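Local coordinates for OsmC-like protein (Jannaschia sp., PDB 3CJE), which probably reduces organic and other hydroperoxides as a thiol-dependent peroxidase of the OsmC family, working as a dimer, at residues A13-T18 and W100-A105; V94-V99 and F116-I121; L31-V36 and F43-D48; A68-C73 and F143-L148. All coordinates share one frame; numbering follows the deposited sequence. Where two conformers were deposited one is given.

Contact 1. Residues A13-T18 and W100-A105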
loop_
_atom_site.group_PDB
_atom_site.type_symbol
_atom_site.label_atom_id
_atom_site.label_comp_id
_atom_site.label_asym_id
_atom_site.label_seq_id
_atom_site.Cartn_x
_atom_site.Cartn_y
_atom_site.Cartn_z
ATOM N N ALA A 13 -15.528 11.400 10.331
ATOM C CA ALA A 13 -15.545 9.959 10.549
ATOM C C ALA A 13 -14.233 9.433 10.034
ATOM O O ALA A 13 -13.910 9.646 8.862
ATOM C CB ALA A 13 -16.662 9.330 9.828
ATOM N N GLU A 14 -13.505 8.751 10.907
ATOM C CA GLU A 14 -12.144 8.318 10.629
ATOM C C GLU A 14 -11.982 6.810 10.559
ATOM O O GLU A 14 -12.631 6.043 11.292
ATOM C CB GLU A 14 -11.199 8.832 11.714
ATOM C CG GLU A 14 -11.019 10.327 11.710
ATOM C CD GLU A 14 -9.999 10.818 12.740
ATOM O OE1 GLU A 14 -9.630 10.048 13.675
ATOM O OE2 GLU A 14 -9.583 11.972 12.558
ATOM N N VAL A 15 -11.019 6.407 9.737
ATOM C CA VAL A 15 -10.467 5.075 9.740
ATOM C C VAL A 15 -8.998 5.263 10.124
ATOM O O VAL A 15 -8.316 6.107 9.541
ATOM C CB VAL A 15 -10.624 4.332 8.368
ATOM C CG1 VAL A 15 -9.800 3.002 8.394
ATOM C CG2 VAL A 15 -12.113 4.093 8.033
ATOM N N VAL A 16 -8.524 4.532 11.137
ATOM C CA VAL A 16 -7.174 4.731 11.704
ATOM C C VAL A 16 -6.529 3.369 11.794
ATOM O O VAL A 16 -7.077 2.465 12.389
ATOM C CB VAL A 16 -7.177 5.388 13.113
ATOM C CG1 VAL A 16 -5.771 5.523 13.644
ATOM C CG2 VAL A 16 -7.906 6.753 13.068
ATOM N N PHE A 17 -5.355 3.242 11.177
ATOM C CA PHE A 17 -4.510 2.070 11.333
ATOM C C PHE A 17 -3.160 2.482 11.891
ATOM O O PHE A 17 -2.642 3.567 11.604
ATOM C CB PHE A 17 -4.274 1.363 9.992
ATOM C CG PHE A 17 -5.375 0.428 9.581
ATOM C CD1 PHE A 17 -6.579 0.907 9.125
ATOM C CD2 PHE A 17 -5.220 -0.956 9.673
ATOM C CE1 PHE A 17 -7.606 0.015 8.734
ATOM C CE2 PHE A 17 -6.265 -1.832 9.257
ATOM C CZ PHE A 17 -7.422 -1.340 8.805
ATOM N N THR A 18 -2.603 1.577 12.678
ATOM C CA THR A 18 -1.229 1.689 13.114
ATOM C C THR A 18 -0.430 0.438 12.762
ATOM O O THR A 18 -0.987 -0.636 12.549
ATOM C CB THR A 18 -1.140 1.913 14.614
ATOM O OG1 THR A 18 -1.691 0.795 15.350
ATOM C CG2 THR A 18 -1.881 3.215 15.010
ATOM N N TRP A 100 -7.476 8.123 7.677
ATOM C CA TRP A 100 -8.316 8.508 6.569
ATOM C C TRP A 100 -9.663 8.967 7.094
ATOM O O TRP A 100 -10.023 8.682 8.219
ATOM C CB TRP A 100 -8.600 7.319 5.639
ATOM C CG TRP A 100 -7.431 6.689 4.931
ATOM C CD1 TRP A 100 -6.962 7.008 3.678
ATOM C CD2 TRP A 100 -6.609 5.636 5.407
ATOM N NE1 TRP A 100 -5.901 6.202 3.353
ATOM C CE2 TRP A 100 -5.636 5.364 4.394
ATOM C CE3 TRP A 100 -6.557 4.891 6.607
ATOM C CZ2 TRP A 100 -4.701 4.332 4.513
ATOM C CZ3 TRP A 100 -5.591 3.918 6.745
ATOM C CH2 TRP A 100 -4.670 3.628 5.697
ATOM N N ASP A 101 -10.436 9.602 6.237
ATOM C CA ASP A 101 -11.807 9.893 6.604
ATOM C C ASP A 101 -12.751 9.627 5.465
ATOM O O ASP A 101 -12.354 9.547 4.295
ATOM C CB ASP A 101 -11.944 11.308 7.113
ATOM C CG ASP A 101 -11.342 12.334 6.165
ATOM O OD1 ASP A 101 -11.449 12.136 4.950
ATOM O OD2 ASP A 101 -10.780 13.341 6.640
ATOM N N TRP A 102 -14.011 9.450 5.839
ATOM C CA TRP A 102 -15.066 9.230 4.870
ATOM C C TRP A 102 -16.220 10.195 5.074
ATOM O O TRP A 102 -16.413 10.748 6.177
ATOM C CB TRP A 102 -15.541 7.762 4.867
ATOM C CG TRP A 102 -16.665 7.406 5.877
ATOM C CD1 TRP A 102 -18.027 7.560 5.707
ATOM C CD2 TRP A 102 -16.485 6.813 7.161
ATOM N NE1 TRP A 102 -18.685 7.113 6.825
ATOM C CE2 TRP A 102 -17.755 6.658 7.730
ATOM C CE3 TRP A 102 -15.356 6.430 7.894
ATOM C CZ2 TRP A 102 -17.928 6.128 9.018
ATOM C CZ3 TRP A 102 -15.519 5.886 9.159
ATOM C CH2 TRP A 102 -16.802 5.739 9.705
ATOM N N ALA A 103 -17.031 10.332 4.027
ATOM C CA ALA A 103 -18.261 11.091 4.079
ATOM C C ALA A 103 -19.287 10.412 3.184
ATOM O O ALA A 103 -18.957 9.843 2.152
ATOM C CB ALA A 103 -18.027 12.532 3.645
ATOM N N LYS A 104 -20.551 10.524 3.591
ATOM C CA LYS A 104 -21.673 10.010 2.814
ATOM C C LYS A 104 -21.682 10.695 1.456
ATOM O O LYS A 104 -21.357 11.884 1.356
ATOM C CB LYS A 104 -23.004 10.285 3.534
ATOM C CG LYS A 104 -24.214 9.853 2.739
ATOM C CD LYS A 104 -25.502 9.970 3.537
ATOM C CE LYS A 104 -26.653 9.318 2.774
ATOM N NZ LYS A 104 -26.946 10.074 1.564
ATOM N N ALA A 105 -22.033 9.944 0.411
ATOM C CA ALA A 105 -22.185 10.518 -0.927
ATOM C C ALA A 105 -23.368 9.806 -1.545
ATOM O O ALA A 105 -23.200 8.782 -2.211
ATOM C CB ALA A 105 -20.942 10.285 -1.753
#
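Segments 13-18 and 100-105 are antiparallel neighbours in the main sheet, and Val15 and Trp100 form a hydrogen-bonded pair between them. Val15 N donates to Trp100 O at 2.9 Å. Trp100 N returns a nearly straight bond to Val15 O, with an angle of 174° at the hydrogen. Next to this pair, Glu14 and Asp101 form a non-hydrogen-bonded pair, where Glu14 CA lies 3.2 Å from Trp100 O in a CA-H...O contact. Both are inner strands of the five-stranded sheet of the OsmC-like fold, and helix 62-81 packs on the face that carries Phe17 and Trp100. On that face Phe17 CD1 meets Trp100 CZ3 at 4.0 Å, the two side chains crossing at a slant. Trp100 CE3 lies 4.2 Å from Val15 CG1. Trp100 NE1 is hydrogen-bonded to Thr147 OG1 of the second subunit. Further out, Trp102 CG stands between its own N and carbonyl carbon (chi1 88°). The indole face comes against Ala13, whose CB sits 3.4 Å from the centroid of the six-membered ring, 4° off the ring normal, in a CH-pi contact. Glu14 turns its carboxylate to Lys37 and Lys114.

Contact 2. Residues V94-V99 and F116-I121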
loop_
_atom_site.group_PDB
_atom_site.type_symbol
_atom_site.label_atom_id
_atom_site.label_comp_id
_atom_site.label_asym_id
_atom_site.label_seq_id
_atom_site.Cartn_x
_atom_site.Cartn_y
_atom_site.Cartn_z
ATOM N N VAL A 94 9.984 0.787 13.933
ATOM C CA VAL A 94 9.302 1.843 13.210
ATOM C C VAL A 94 7.831 1.780 13.506
ATOM O O VAL A 94 7.229 0.708 13.365
ATOM C CB VAL A 94 9.547 1.768 11.689
ATOM C CG1 VAL A 94 8.678 2.814 10.907
ATOM C CG2 VAL A 94 11.057 1.936 11.409
ATOM N N GLU A 95 7.265 2.912 13.915
ATOM C CA GLU A 95 5.839 3.006 14.275
ATOM C C GLU A 95 5.181 3.911 13.243
ATOM O O GLU A 95 5.652 5.013 12.991
ATOM C CB GLU A 95 5.678 3.612 15.673
ATOM C CG GLU A 95 6.406 2.842 16.806
ATOM C CD GLU A 95 6.393 3.512 18.240
ATOM O OE1 GLU A 95 7.049 4.570 18.488
ATOM O OE2 GLU A 95 5.750 2.917 19.143
ATOM N N CYS A 96 4.097 3.455 12.635
ATOM C CA CYS A 96 3.412 4.203 11.581
ATOM C C CYS A 96 1.925 4.308 11.936
ATOM O O CYS A 96 1.311 3.311 12.372
ATOM C CB CYS A 96 3.580 3.491 10.254
ATOM S SG CYS A 96 2.667 4.223 8.891
ATOM N N ARG A 97 1.361 5.507 11.766
ATOM C CA ARG A 97 -0.053 5.749 11.992
ATOM C C ARG A 97 -0.604 6.460 10.785
ATOM O O ARG A 97 -0.038 7.475 10.324
ATOM C CB ARG A 97 -0.290 6.600 13.246
ATOM C CG ARG A 97 -1.748 6.858 13.516
ATOM C CD ARG A 97 -1.875 7.549 14.871
ATOM N NE ARG A 97 -3.239 7.846 15.229
ATOM C CZ ARG A 97 -3.840 9.006 15.011
ATOM N NH1 ARG A 97 -3.212 10.024 14.405
ATOM N NH2 ARG A 97 -5.100 9.147 15.403
ATOM N N VAL A 98 -1.664 5.911 10.214
ATOM C CA VAL A 98 -2.313 6.504 9.062
ATOM C C VAL A 98 -3.804 6.717 9.386
ATOM O O VAL A 98 -4.462 5.825 9.916
ATOM C CB VAL A 98 -2.148 5.660 7.779
ATOM C CG1 VAL A 98 -2.756 6.393 6.556
ATOM C CG2 VAL A 98 -0.645 5.348 7.521
ATOM N N VAL A 99 -4.311 7.892 9.055
ATOM C CA VAL A 99 -5.683 8.296 9.288
ATOM C C VAL A 99 -6.298 8.687 7.949
ATOM O O VAL A 99 -5.734 9.485 7.203
ATOM C CB VAL A 99 -5.821 9.475 10.270
ATOM C CG1 VAL A 99 -7.307 9.785 10.524
ATOM C CG2 VAL A 99 -5.056 9.154 11.557
ATOM N N PHE A 116 -0.418 11.065 7.834
ATOM C CA PHE A 116 0.587 10.022 7.852
ATOM C C PHE A 116 1.714 10.389 8.820
ATOM O O PHE A 116 2.264 11.470 8.709
ATOM C CB PHE A 116 1.255 9.881 6.488
ATOM C CG PHE A 116 0.411 9.189 5.442
ATOM C CD1 PHE A 116 -0.561 9.872 4.737
ATOM C CD2 PHE A 116 0.640 7.831 5.174
ATOM C CE1 PHE A 116 -1.334 9.210 3.770
ATOM C CE2 PHE A 116 -0.110 7.198 4.201
ATOM C CZ PHE A 116 -1.100 7.868 3.544
ATOM N N GLU A 117 2.069 9.472 9.723
ATOM C CA GLU A 117 3.115 9.714 10.720
ATOM C C GLU A 117 3.981 8.487 10.796
ATOM O O GLU A 117 3.445 7.353 10.868
ATOM C CB GLU A 117 2.474 10.024 12.089
ATOM C CG GLU A 117 1.631 11.287 12.093
ATOM C CD GLU A 117 0.748 11.497 13.361
ATOM O OE1 GLU A 117 0.007 10.551 13.812
ATOM O OE2 GLU A 117 0.741 12.663 13.836
ATOM N N ILE A 118 5.294 8.675 10.751
ATOM C CA ILE A 118 6.276 7.572 10.858
ATOM C C ILE A 118 7.333 7.979 11.902
ATOM O O ILE A 118 8.014 8.971 11.722
ATOM C CB ILE A 118 6.953 7.236 9.512
ATOM C CG1 ILE A 118 5.871 6.794 8.524
ATOM C CG2 ILE A 118 8.011 6.153 9.706
ATOM C CD1 ILE A 118 6.374 6.412 7.144
ATOM N N ASP A 119 7.380 7.235 13.004
ATOM C CA ASP A 119 8.349 7.465 14.104
ATOM C C ASP A 119 9.373 6.340 14.075
ATOM O O ASP A 119 9.025 5.159 14.065
ATOM C CB ASP A 119 7.655 7.453 15.440
ATOM C CG ASP A 119 6.789 8.694 15.669
ATOM O OD1 ASP A 119 6.907 9.688 14.943
ATOM O OD2 ASP A 119 6.025 8.676 16.662
ATOM N N ILE A 120 10.641 6.713 14.110
ATOM C CA ILE A 120 11.714 5.784 13.860
ATOM C C ILE A 120 12.623 5.717 15.090
ATOM O O ILE A 120 13.046 6.758 15.618
ATOM C CB ILE A 120 12.487 6.252 12.637
ATOM C CG1 ILE A 120 11.616 6.182 11.364
ATOM C CG2 ILE A 120 13.767 5.397 12.484
ATOM C CD1 ILE A 120 12.066 7.026 10.215
ATOM N N ILE A 121 12.914 4.493 15.534
ATOM C CA ILE A 121 13.812 4.224 16.666
ATOM C C ILE A 121 14.984 3.379 16.187
ATOM O O ILE A 121 14.824 2.192 15.811
ATOM C CB ILE A 121 13.094 3.500 17.828
ATOM C CG1 ILE A 121 11.851 4.294 18.225
ATOM C CG2 ILE A 121 14.089 3.308 18.986
ATOM C CD1 ILE A 121 10.961 3.562 19.267
HETATM O O HOH W 1 5.612 6.711 18.488
HETATM O O HOH W 2 -1.287 9.886 11.285
#
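Glu117 OE1 is gripped by two groups. Arg97 NH1 approaches it at 3.3 Å, a weak hydrogen bond within a salt bridge, and one water donates to it at 2.9 Å. The carboxylate oxygen lies at the edge of the guanidinium, near its plane. The Arg97 and Glu117 side chains run side by side and point the same way. The guanidinium and carboxylate planes are turned 47° apart. The same water also donates to Arg97 O, so it ties a side chain to the backbone of the opposite strand. A second water donates to Glu95 OE1 at 2.6 Å and to Asp119 OD2, and so bridges two carboxylates of like charge. Backbone bonds join Arg97 with Glu117 and Glu95 with Asp119 in hydrogen-bonded pairs; Asp119 N reaches Glu95 O at 2.8 Å. The other face is apolar. Val98 CG1 lies over one face of the Phe116 ring, 3.8 Å from its centroid, in a CH-pi contact. Val94 CG1 meets Ile118 CG2 at 3.6 Å. Helix 62-81 covers the 94-99 side of this face through Ile67 and Thr71, and helix 143-148 covers Phe116 and Ile118 through Leu148 and Glu145. Strand 13-24 pairs with the far edge of 94-99. Segment 116-121 continues the sheet into a parallel strand of the second subunit, where Arg155 and Arg157 of that chain meet Glu117 and Asp119.

Contact 3. Residues L31-V36 and F43-D48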
loop_
_atom_site.group_PDB
_atom_site.type_symbol
_atom_site.label_atom_id
_atom_site.label_comp_id
_atom_site.label_asym_id
_atom_site.label_seq_id
_atom_site.Cartn_x
_atom_site.Cartn_y
_atom_site.Cartn_z
ATOM N N LEU A 31 5.588 -7.050 11.443
ATOM C CA LEU A 31 4.720 -5.913 11.375
ATOM C C LEU A 31 3.439 -6.196 12.152
ATOM O O LEU A 31 2.611 -6.947 11.687
ATOM C CB LEU A 31 4.407 -5.614 9.909
ATOM C CG LEU A 31 5.662 -5.399 9.050
ATOM C CD1 LEU A 31 5.437 -5.538 7.575
ATOM C CD2 LEU A 31 6.331 -4.058 9.462
ATOM N N ASP A 32 3.304 -5.565 13.312
ATOM C CA ASP A 32 2.135 -5.677 14.164
ATOM C C ASP A 32 1.165 -4.562 13.777
ATOM O O ASP A 32 1.312 -3.417 14.190
ATOM C CB ASP A 32 2.553 -5.526 15.626
ATOM C CG ASP A 32 1.385 -5.544 16.607
ATOM O OD1 ASP A 32 0.196 -5.886 16.245
ATOM O OD2 ASP A 32 1.692 -5.169 17.784
ATOM N N VAL A 33 0.181 -4.905 12.949
ATOM C CA VAL A 33 -0.798 -3.941 12.443
ATOM C C VAL A 33 -2.045 -3.959 13.280
ATOM O O VAL A 33 -2.493 -5.029 13.753
ATOM C CB VAL A 33 -1.174 -4.247 10.956
ATOM C CG1 VAL A 33 -2.230 -3.278 10.423
ATOM C CG2 VAL A 33 0.071 -4.244 10.072
ATOM N N ALA A 34 -2.577 -2.778 13.567
ATOM C CA ALA A 34 -3.869 -2.692 14.217
ATOM C C ALA A 34 -4.798 -1.735 13.485
ATOM O O ALA A 34 -4.375 -0.638 13.101
ATOM C CB ALA A 34 -3.714 -2.183 15.647
HETATM N N MSE A 35 -6.055 -2.126 13.287
HETATM C CA MSE A 35 -7.097 -1.145 13.028
HETATM C C MSE A 35 -7.481 -0.615 14.399
HETATM O O MSE A 35 -7.739 -1.393 15.332
HETATM C CB MSE A 35 -8.331 -1.740 12.340
HETATM C CG MSE A 35 -9.295 -0.673 11.921
HETATM SE SE MSE A 35 -10.821 -1.319 10.859
HETATM C CE MSE A 35 -11.335 -2.820 11.980
ATOM N N VAL A 36 -7.505 0.708 14.532
ATOM C CA VAL A 36 -7.842 1.391 15.768
ATOM C C VAL A 36 -9.253 1.967 15.686
ATOM O O VAL A 36 -10.037 1.858 16.642
ATOM C CB VAL A 36 -6.804 2.498 16.097
ATOM C CG1 VAL A 36 -7.202 3.186 17.392
ATOM C CG2 VAL A 36 -5.401 1.867 16.224
ATOM N N PHE A 43 -3.485 -7.657 13.424
ATOM C CA PHE A 43 -3.010 -8.582 12.407
ATOM C C PHE A 43 -1.484 -8.670 12.486
ATOM O O PHE A 43 -0.821 -7.649 12.541
ATOM C CB PHE A 43 -3.405 -8.055 11.036
ATOM C CG PHE A 43 -4.835 -7.592 10.962
ATOM C CD1 PHE A 43 -5.836 -8.510 10.704
ATOM C CD2 PHE A 43 -5.178 -6.257 11.176
ATOM C CE1 PHE A 43 -7.159 -8.111 10.662
ATOM C CE2 PHE A 43 -6.478 -5.862 11.132
ATOM C CZ PHE A 43 -7.469 -6.802 10.865
ATOM N N ALA A 44 -0.932 -9.876 12.486
ATOM C CA ALA A 44 0.516 -10.067 12.515
ATOM C C ALA A 44 0.946 -10.320 11.083
ATOM O O ALA A 44 0.587 -11.336 10.488
ATOM C CB ALA A 44 0.924 -11.219 13.453
ATOM N N LEU A 45 1.710 -9.394 10.527
ATOM C CA LEU A 45 2.190 -9.525 9.163
ATOM C C LEU A 45 3.712 -9.409 9.138
ATOM O O LEU A 45 4.352 -9.181 10.177
ATOM C CB LEU A 45 1.526 -8.477 8.271
ATOM C CG LEU A 45 -0.003 -8.444 8.301
ATOM C CD1 LEU A 45 -0.526 -7.241 7.416
ATOM C CD2 LEU A 45 -0.577 -9.771 7.876
ATOM N N ALA A 46 4.285 -9.588 7.956
ATOM C CA ALA A 46 5.731 -9.568 7.838
ATOM C C ALA A 46 6.112 -9.304 6.399
ATOM O O ALA A 46 5.341 -9.572 5.481
ATOM C CB ALA A 46 6.330 -10.868 8.344
ATOM N N THR A 47 7.293 -8.761 6.229
ATOM C CA THR A 47 7.927 -8.661 4.897
ATOM C C THR A 47 9.343 -9.210 4.998
ATOM O O THR A 47 9.923 -9.299 6.089
ATOM C CB THR A 47 7.979 -7.214 4.351
ATOM O OG1 THR A 47 8.791 -6.376 5.216
ATOM C CG2 THR A 47 6.584 -6.588 4.226
ATOM N N ASP A 48 9.912 -9.567 3.853
ATOM C CA ASP A 48 11.286 -10.059 3.814
ATOM C C ASP A 48 11.826 -9.855 2.409
ATOM O O ASP A 48 11.053 -9.608 1.485
ATOM C CB ASP A 48 11.323 -11.522 4.209
ATOM C CG ASP A 48 12.661 -11.952 4.845
ATOM O OD1 ASP A 48 13.678 -11.219 4.746
ATOM O OD2 ASP A 48 12.607 -13.029 5.456
#
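Leu31 reaches across to the strand 43-47 through CB, CG and CD1. Its CB lies 3.6 Å from Leu45 O, the acceptor that its own backbone N uses. CG keeps close to the same oxygen, at 4.2 Å, and is anti to the Leu31 carbonyl carbon (chi1 -56°). At the tip, CD1 touches Thr47 CG2 at 3.7 Å, the two side chains crossing at about a right angle. The other tip, CD2, turns to Thr71 of helix 62-81. Leu31 and Leu45 form a hydrogen-bonded pair, with Leu31 N to Leu45 O at 2.8 Å and a bond returned from Leu45 N to Leu31 O. Val33 and Phe43 form a second such pair, and Phe43 N meets Val33 O at 2.8 Å. Asp32 and Ala44 lie between them as a non-hydrogen-bonded pair on the other face, where Asp32 OD1 makes a salt bridge to Arg42. Phe43 CD2 rests 4.3 Å from Val33 CG1, with Pro60 and Pro61 packed against the ring. The short segment axes are turned 140° from one another, so the ladder is clearly twisted. It is a beta hairpin, made by consecutive strands 28-37 and 41-47, with strand 41-47 at one edge of the five-stranded sheet of this chain. Helix 62-81 lies on its apolar face, as in the alpha+beta fold of OsmC proteins.

Contact 4. Residues A68-C73 and F143-L148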
loop_
_atom_site.group_PDB
_atom_site.type_symbol
_atom_site.label_atom_id
_atom_site.label_comp_id
_atom_site.label_asym_id
_atom_site.label_seq_id
_atom_site.Cartn_x
_atom_site.Cartn_y
_atom_site.Cartn_z
ATOM N N ALA A 68 1.245 -2.151 6.389
ATOM C CA ALA A 68 2.371 -3.085 6.549
ATOM C C ALA A 68 3.398 -2.868 5.425
ATOM O O ALA A 68 4.592 -2.831 5.676
ATOM C CB ALA A 68 1.909 -4.531 6.583
ATOM N N GLY A 69 2.927 -2.719 4.199
ATOM C CA GLY A 69 3.792 -2.437 3.060
ATOM C C GLY A 69 4.585 -1.174 3.236
ATOM O O GLY A 69 5.781 -1.121 3.011
ATOM N N LEU A 70 3.907 -0.107 3.654
ATOM C CA LEU A 70 4.574 1.192 3.841
ATOM C C LEU A 70 5.624 1.078 4.922
ATOM O O LEU A 70 6.748 1.486 4.721
ATOM C CB LEU A 70 3.533 2.224 4.222
ATOM C CG LEU A 70 4.118 3.600 4.529
ATOM C CD1 LEU A 70 5.025 4.203 3.395
ATOM C CD2 LEU A 70 2.987 4.547 4.943
ATOM N N THR A 71 5.260 0.480 6.063
ATOM C CA THR A 71 6.185 0.357 7.204
ATOM C C THR A 71 7.384 -0.514 6.804
ATOM O O THR A 71 8.548 -0.171 7.076
ATOM C CB THR A 71 5.457 -0.192 8.435
ATOM O OG1 THR A 71 4.279 0.619 8.667
ATOM C CG2 THR A 71 6.354 -0.179 9.667
ATOM N N GLY A 72 7.112 -1.644 6.158
ATOM C CA GLY A 72 8.147 -2.558 5.703
ATOM C C GLY A 72 9.075 -1.939 4.672
ATOM O O GLY A 72 10.268 -2.190 4.692
ATOM N N CYS A 73 8.517 -1.112 3.796
ATOM C CA CYS A 73 9.311 -0.429 2.739
ATOM C C CYS A 73 10.323 0.526 3.398
ATOM O O CYS A 73 11.529 0.474 3.132
ATOM C CB CYS A 73 8.403 0.284 1.760
ATOM S SG CYS A 73 9.318 0.719 0.198
ATOM N N PHE A 143 10.155 3.366 -2.466
ATOM C CA PHE A 143 9.182 3.461 -3.545
ATOM C C PHE A 143 7.819 3.991 -3.118
ATOM O O PHE A 143 7.224 4.827 -3.799
ATOM C CB PHE A 143 9.003 2.088 -4.209
ATOM C CG PHE A 143 10.245 1.573 -4.908
ATOM C CD1 PHE A 143 10.538 1.994 -6.189
ATOM C CD2 PHE A 143 11.179 0.796 -4.219
ATOM C CE1 PHE A 143 11.706 1.571 -6.875
ATOM C CE2 PHE A 143 12.347 0.368 -4.915
ATOM C CZ PHE A 143 12.594 0.769 -6.203
ATOM N N LEU A 144 7.311 3.481 -2.001
ATOM C CA LEU A 144 5.992 3.864 -1.527
ATOM C C LEU A 144 5.919 5.273 -0.979
ATOM O O LEU A 144 4.945 5.993 -1.239
ATOM C CB LEU A 144 5.503 2.830 -0.508
ATOM C CG LEU A 144 5.421 1.419 -1.023
ATOM C CD1 LEU A 144 4.805 0.547 0.100
ATOM C CD2 LEU A 144 4.588 1.337 -2.336
ATOM N N GLU A 145 6.946 5.718 -0.254
ATOM C CA GLU A 145 6.989 7.099 0.193
ATOM C C GLU A 145 7.009 8.062 -0.975
ATOM O O GLU A 145 6.298 9.080 -0.971
ATOM C CB GLU A 145 8.213 7.374 1.039
ATOM C CG GLU A 145 8.130 6.774 2.428
ATOM C CD GLU A 145 8.413 7.793 3.514
ATOM O OE1 GLU A 145 8.442 9.005 3.222
ATOM O OE2 GLU A 145 8.634 7.342 4.657
ATOM N N GLN A 146 7.830 7.769 -1.965
ATOM C CA GLN A 146 7.910 8.639 -3.140
ATOM C C GLN A 146 6.593 8.646 -3.939
ATOM O O GLN A 146 6.216 9.664 -4.524
ATOM C CB GLN A 146 9.131 8.308 -3.982
ATOM C CG GLN A 146 10.459 8.625 -3.241
ATOM C CD GLN A 146 10.481 10.074 -2.708
ATOM O OE1 GLN A 146 10.493 10.322 -1.485
ATOM N NE2 GLN A 146 10.377 10.993 -3.599
ATOM N N THR A 147 5.894 7.525 -3.951
ATOM C CA THR A 147 4.564 7.414 -4.581
ATOM C C THR A 147 3.581 8.329 -3.840
ATOM O O THR A 147 2.830 9.092 -4.452
ATOM C CB THR A 147 4.098 5.955 -4.594
ATOM O OG1 THR A 147 5.064 5.178 -5.324
ATOM C CG2 THR A 147 2.712 5.790 -5.212
ATOM N N LEU A 148 3.566 8.192 -2.509
ATOM C CA LEU A 148 2.591 8.892 -1.689
ATOM C C LEU A 148 2.813 10.405 -1.695
ATOM O O LEU A 148 1.896 11.168 -1.383
ATOM C CB LEU A 148 2.621 8.324 -0.253
ATOM C CG LEU A 148 2.062 6.922 -0.117
ATOM C CD1 LEU A 148 2.431 6.325 1.243
ATOM C CD2 LEU A 148 0.514 6.985 -0.313
#
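Leu144 wedges against Gly69 and Leu70 where two helices of the OsmC-like fold meet in the core. The segment axes come within 9.3 Å and are turned 118° from one another. The close part is the tip of Leu144. Its CG is anti to the carbonyl carbon (chi1 -58°), and its CD1 is anti to CA (chi2 -175°). CD1 lies on the Gly69-Leu70 peptide, 3.5 Å from Gly69 O and 3.7 Å from Leu70 N. Around this spot the contacts are wider. Leu144 CD1 meets Cys73 CB at 4.0 Å. Leu70 CD1 is 4.0 Å from Leu148 CD1 and 4.1 Å from Glu145 CG, its side chain crossing that of Glu145 at about a right angle. On the other flank Cys73 SG stays 3.8 Å from Phe143 N, and no hydrogen bond joins the two segments. Phe143 itself is partly exposed, and the second subunit packs Thr111 against it. Glu145 is buried, and its OE2 is hydrogen-bonded to His156 NE2 of the second subunit. Helix 62-81 has its Thr71 side against the sheet, on Val94 and Cys96, while Leu148 also touches Phe116. Within 143-148, Phe143 O takes two bonds: Thr147 N and Thr147 OG1 reach it from opposite faces of its plane, the hydroxyl at 2.7 Å.

From the N terminus, segment 13-18 pairs with 100-105 in contact 1, which closes the longest loop. Contact 3 is nested inside that loop, pairing 31-36 with 43-48 in a hairpin next to strand 13-24. Segment 68-73 of helix 62-81 follows and opens contact 4. Contact 2 is nested inside that span, as the hairpin of 94-99 with 116-121; then 143-148 closes contact 4. Contacts 1 and 2 cross and share strand 93-105. Contacts 1 and 4 cross as well. Contacts 1, 2 and 3 account for three of the sheet's four pairings; strands 13-24 and 28-37 join contacts 1 and 3. Contact 4 ties helix 143-148 to helix 62-81. All four touch the second subunit.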